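Transcriptional regulator, LysR family (Vibrio cholerae, PDB 3SZP) probably binds DNA in a sequence-specific manner as a LysR-type transcription factor and activates virulence genes of Vibrio cholerae. Local coordinates at residues Met107-Ala112 with Ile282-Gly287; Ala112-Glu115 with His121-Leu124. One frame throughout, in Å; residues are numbered along the deposited sequence.

How the contacts relate
Both contacts use helix 102-116 of the LysR substrate-binding domain and share A112, but they draw on different flanks of that helix. Contact 1 sets it against helix 276-287 and is partly buried, with A112 and F284 retaining some exposure. Contact 2 sets a turn near its C-terminal end against strand 120-127, and all three residues that touch there are buried. The chemistry is apolar in each: thioether, aromatic ring and valine methyls in contact 1, an isoleucine end held by a phenylalanine and a methionine in contact 2. Their centres lie about 9 Å apart, and F284 CE2 comes within 3.6 Å of F113 N, joining the two into continuous packing.

Contact 1 (Met107-Ala112 with Ile282-Gly287); sequences MPMFNA and IDFVIG
Two helices of the LysR substrate-binding domain, 102-116 and 276-287, pack here through M109 and A112 on one and F284 and V285 on the other. The axes of the short segments approach to 10.6 Å, with N-to-C directions 132° apart, and side chains bridge the gap between the backbones. M109 extends across to V285: CG lies anti to the backbone N (chi1 -178°), the chain runs on extended through chi2, and a bend at chi3 (68°) turns CE aside at the surface of V285. There SD is 3.9 Å from V285 CG1, while CE touches both valine methyls, at 4.1 Å from V285 CG2, so the thioether lies across the branched end at about a right angle.

Although segment 282-287 follows 107-112 by some 170 residues, its helix returns to the same subdomain of this periplasmic-binding-protein-like fold and lies beside the helix of the beta-alpha-beta unit formed by 91-98, 102-116 and 120-127. F284 fills the other half of the interface. Its CZ meets A112 CB at 3.8 Å, and its CE2 is 3.5 Å from M109 O; both the carbonyl oxygen and the A112 backbone approach the ring obliquely. The ring thus packs against about one turn of helix 102-116. F284 also makes an edge-to-face contact with F113, which follows A112 in that helix, while both M109 and A112 also touch Y288. Beneath V285, M266 of strand 262-268 and I157 of strand 153-166 continue the apolar layer into the sheet.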
loop_
_atom_site.group_PDB
_atom_site.type_symbol
_atom_site.label_atom_id
_atom_site.label_comp_id
_atom_site.label_asym_id
_atom_site.label_seq_id
_atom_site.Cartn_x
_atom_site.Cartn_y
_atom_site.Cartn_z
ATOM N N MET A 107 2.193 1.727 -40.433
ATOM C CA MET A 107 1.966 3.172 -40.567
ATOM C C MET A 107 1.983 3.680 -42.013
ATOM O O MET A 107 1.174 4.532 -42.364
ATOM C CB MET A 107 2.947 3.979 -39.714
ATOM C CG MET A 107 2.602 4.019 -38.238
ATOM S SD MET A 107 0.898 4.478 -37.886
ATOM C CE MET A 107 0.745 6.063 -38.731
ATOM N N PRO A 108 2.911 3.177 -42.849
ATOM C CA PRO A 108 2.836 3.605 -44.252
ATOM C C PRO A 108 1.424 3.406 -44.777
ATOM O O PRO A 108 0.856 4.305 -45.385
ATOM C CB PRO A 108 3.831 2.669 -44.959
ATOM C CG PRO A 108 4.889 2.441 -43.922
ATOM C CD PRO A 108 4.097 2.339 -42.594
ATOM N N MET A 109 0.859 2.236 -44.500
ATOM C CA MET A 109 -0.471 1.881 -44.967
ATOM C C MET A 109 -1.549 2.742 -44.293
ATOM O O MET A 109 -2.463 3.232 -44.957
ATOM C CB MET A 109 -0.715 0.399 -44.699
ATOM C CG MET A 109 -2.038 -0.130 -45.177
ATOM S SD MET A 109 -2.038 -1.936 -45.044
ATOM C CE MET A 109 -2.002 -2.134 -43.258
ATOM N N PHE A 110 -1.431 2.930 -42.979
ATOM C CA PHE A 110 -2.393 3.735 -42.251
ATOM C C PHE A 110 -2.337 5.175 -42.750
ATOM O O PHE A 110 -3.361 5.835 -42.898
ATOM C CB PHE A 110 -2.123 3.693 -40.733
ATOM C CG PHE A 110 -2.371 2.344 -40.111
ATOM C CD1 PHE A 110 -2.975 1.336 -40.843
ATOM C CD2 PHE A 110 -2.031 2.088 -38.778
ATOM C CE1 PHE A 110 -3.228 0.083 -40.272
ATOM C CE2 PHE A 110 -2.284 0.831 -38.203
ATOM C CZ PHE A 110 -2.871 -0.170 -38.951
ATOM N N ASN A 111 -1.127 5.666 -42.980
ATOM C CA ASN A 111 -0.972 7.027 -43.477
ATOM C C ASN A 111 -1.642 7.203 -44.847
ATOM O O ASN A 111 -2.373 8.170 -45.075
ATOM C CB ASN A 111 0.505 7.431 -43.511
ATOM C CG ASN A 111 1.060 7.675 -42.115
ATOM O OD1 ASN A 111 0.304 7.958 -41.205
ATOM N ND2 ASN A 111 2.376 7.562 -41.947
ATOM N N ALA A 112 -1.406 6.243 -45.734
ATOM C CA ALA A 112 -1.929 6.314 -47.094
ATOM C C ALA A 112 -3.431 6.295 -47.005
ATOM O O ALA A 112 -4.108 6.920 -47.800
ATOM C CB ALA A 112 -1.443 5.131 -47.914
ATOM N N ILE A 282 -11.023 -1.763 -44.497
ATOM C CA ILE A 282 -10.749 -3.171 -44.731
ATOM C C ILE A 282 -10.327 -3.434 -46.184
ATOM O O ILE A 282 -9.315 -4.101 -46.431
ATOM C CB ILE A 282 -11.979 -4.020 -44.376
ATOM C CG1 ILE A 282 -12.237 -3.971 -42.869
ATOM C CG2 ILE A 282 -11.800 -5.467 -44.848
ATOM C CD1 ILE A 282 -13.543 -4.656 -42.467
ATOM N N ASP A 283 -11.098 -2.915 -47.140
ATOM C CA ASP A 283 -10.776 -3.076 -48.556
ATOM C C ASP A 283 -9.449 -2.411 -48.903
ATOM O O ASP A 283 -8.711 -2.874 -49.776
ATOM C CB ASP A 283 -11.876 -2.481 -49.437
ATOM C CG ASP A 283 -13.095 -3.386 -49.551
ATOM O OD1 ASP A 283 -13.026 -4.546 -49.081
ATOM O OD2 ASP A 283 -14.117 -2.944 -50.138
ATOM N N PHE A 284 -9.152 -1.307 -48.235
ATOM C CA PHE A 284 -7.903 -0.617 -48.483
ATOM C C PHE A 284 -6.716 -1.493 -48.068
ATOM O O PHE A 284 -5.776 -1.684 -48.838
ATOM C CB PHE A 284 -7.863 0.708 -47.738
ATOM C CG PHE A 284 -6.705 1.591 -48.130
ATOM C CD1 PHE A 284 -6.794 2.418 -49.243
ATOM C CD2 PHE A 284 -5.535 1.598 -47.391
ATOM C CE1 PHE A 284 -5.736 3.243 -49.601
ATOM C CE2 PHE A 284 -4.477 2.417 -47.749
ATOM C CZ PHE A 284 -4.579 3.235 -48.863
ATOM N N VAL A 285 -6.765 -2.029 -46.856
ATOM C CA VAL A 285 -5.704 -2.918 -46.393
ATOM C C VAL A 285 -5.512 -4.083 -47.366
ATOM O O VAL A 285 -4.403 -4.339 -47.840
ATOM C CB VAL A 285 -6.000 -3.473 -44.993
ATOM C CG1 VAL A 285 -4.983 -4.530 -44.627
ATOM C CG2 VAL A 285 -6.014 -2.336 -43.969
ATOM N N ILE A 286 -6.604 -4.765 -47.681
ATOM C CA ILE A 286 -6.561 -5.906 -48.579
ATOM C C ILE A 286 -5.851 -5.595 -49.894
ATOM O O ILE A 286 -5.118 -6.437 -50.427
ATOM C CB ILE A 286 -7.970 -6.405 -48.886
ATOM C CG1 ILE A 286 -8.522 -7.158 -47.677
ATOM C CG2 ILE A 286 -7.971 -7.273 -50.140
ATOM C CD1 ILE A 286 -9.934 -7.643 -47.862
ATOM N N GLY A 287 -6.074 -4.396 -50.425
ATOM C CA GLY A 287 -5.476 -4.026 -51.694
ATOM C C GLY A 287 -4.061 -3.488 -51.546
ATOM O O GLY A 287 -3.378 -3.247 -52.532
#

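Contact 2 (Ala112-Glu115 with His121-Leu124); sequences AFME and HIEL
I122 projects from strand 120-127 towards helix 102-116 and places its CD1 against both F113 and M114. The tightly packed part is on the methionine side, where CD1 of I122 is 3.8 Å from CG of M114. The contact continues along both chains, with CG1 of I122 at 4.1 Å from CG of M114, and the two side chains cross at about a right angle. M114 runs straight through chi2 before bending at chi3 (-72°), which carries its CE away from the line of the first methylenes; SD remains 4.1 Å from I122 CD1. The phenylalanine side is looser: a single atom pair makes the contact, CD2 of F113 to CD1 of I122 at 4.1 Å, the methyl approaching the ring obliquely. In I122, CG1 lies anti to the carbonyl carbon (chi1 -65°), and with chi2 extended CD1 is carried out to meet both helix residues.

The helix and the strand are the last two elements of a beta-alpha-beta unit whose first strand, 91-98, runs parallel to 120-127. I93 and I95 of that first strand also touch I122, so the isoleucine belongs to the layer between sheet and helix. F281 of helix 276-287 meets the F113 ring edge-to-face, extending this apolar layer to that helix.

Solvent reaches the helix at the exposed E115, next to M114. M114 itself is covered by another chain: F215 of the second subunit packs on M114 and I122, R214 of that subunit hydrogen-bonds to M114 O, and residues 122-124 pair in parallel with one of its strands, continuing the sheet across the interface.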
loop_
_atom_site.group_PDB
_atom_site.type_symbol
_atom_site.label_atom_id
_atom_site.label_comp_id
_atom_site.label_asym_id
_atom_site.label_seq_id
_atom_site.Cartn_x
_atom_site.Cartn_y
_atom_site.Cartn_z
ATOM N N ALA A 112 -1.406 6.243 -45.734
ATOM C CA ALA A 112 -1.929 6.314 -47.094
ATOM C C ALA A 112 -3.431 6.295 -47.005
ATOM O O ALA A 112 -4.108 6.920 -47.800
ATOM C CB ALA A 112 -1.443 5.131 -47.914
ATOM N N PHE A 113 -3.959 5.575 -46.021
ATOM C CA PHE A 113 -5.409 5.497 -45.891
ATOM C C PHE A 113 -5.977 6.836 -45.447
ATOM O O PHE A 113 -6.943 7.320 -46.010
ATOM C CB PHE A 113 -5.842 4.402 -44.921
ATOM C CG PHE A 113 -7.307 4.427 -44.618
ATOM C CD1 PHE A 113 -8.213 3.797 -45.461
ATOM C CD2 PHE A 113 -7.790 5.120 -43.520
ATOM C CE1 PHE A 113 -9.574 3.820 -45.190
ATOM C CE2 PHE A 113 -9.155 5.156 -43.247
ATOM C CZ PHE A 113 -10.045 4.500 -44.080
ATOM N N MET A 114 -5.373 7.428 -44.430
ATOM C CA MET A 114 -5.834 8.728 -43.948
ATOM C C MET A 114 -5.716 9.784 -45.030
ATOM O O MET A 114 -6.594 10.642 -45.159
ATOM C CB MET A 114 -5.074 9.157 -42.691
ATOM C CG MET A 114 -5.569 8.422 -41.448
ATOM S SD MET A 114 -4.661 8.838 -39.954
ATOM C CE MET A 114 -3.101 8.008 -40.250
ATOM N N GLU A 115 -4.633 9.719 -45.806
ATOM C CA GLU A 115 -4.453 10.659 -46.905
ATOM C C GLU A 115 -5.609 10.573 -47.905
ATOM O O GLU A 115 -6.163 11.589 -48.307
ATOM C CB GLU A 115 -3.102 10.491 -47.615
ATOM C CG GLU A 115 -3.003 11.354 -48.883
ATOM C CD GLU A 115 -1.575 11.674 -49.291
ATOM O OE1 GLU A 115 -0.630 11.125 -48.676
ATOM O OE2 GLU A 115 -1.392 12.485 -50.230
ATOM N N HIS A 121 -11.401 9.334 -39.299
ATOM C CA HIS A 121 -10.381 9.518 -38.273
ATOM C C HIS A 121 -9.978 8.219 -37.585
ATOM O O HIS A 121 -10.811 7.361 -37.292
ATOM C CB HIS A 121 -10.810 10.572 -37.263
ATOM C CG HIS A 121 -11.055 11.919 -37.874
ATOM N ND1 HIS A 121 -10.691 12.227 -39.170
ATOM C CD2 HIS A 121 -11.646 13.033 -37.375
ATOM C CE1 HIS A 121 -11.031 13.474 -39.439
ATOM N NE2 HIS A 121 -11.615 13.984 -38.367
ATOM N N ILE A 122 -8.684 8.075 -37.343
ATOM C CA ILE A 122 -8.172 6.845 -36.755
ATOM C C ILE A 122 -7.753 7.026 -35.310
ATOM O O ILE A 122 -6.961 7.913 -34.985
ATOM C CB ILE A 122 -6.984 6.272 -37.538
ATOM C CG1 ILE A 122 -7.432 5.843 -38.933
ATOM C CG2 ILE A 122 -6.380 5.083 -36.780
ATOM C CD1 ILE A 122 -6.346 5.090 -39.724
ATOM N N GLU A 123 -8.320 6.185 -34.453
ATOM C CA GLU A 123 -7.825 6.001 -33.097
ATOM C C GLU A 123 -7.068 4.665 -33.062
ATOM O O GLU A 123 -7.644 3.603 -33.293
ATOM C CB GLU A 123 -8.968 6.012 -32.082
ATOM C CG GLU A 123 -8.476 5.983 -30.655
ATOM C CD GLU A 123 -9.576 5.755 -29.651
ATOM O OE1 GLU A 123 -10.703 6.244 -29.857
ATOM O OE2 GLU A 123 -9.310 5.071 -28.639
ATOM N N LEU A 124 -5.768 4.739 -32.796
ATOM C CA LEU A 124 -4.893 3.570 -32.833
ATOM C C LEU A 124 -4.303 3.266 -31.447
ATOM O O LEU A 124 -3.633 4.104 -30.847
ATOM C CB LEU A 124 -3.768 3.801 -33.841
ATOM C CG LEU A 124 -2.672 2.736 -33.986
ATOM C CD1 LEU A 124 -3.250 1.421 -34.506
ATOM C CD2 LEU A 124 -1.573 3.229 -34.910
#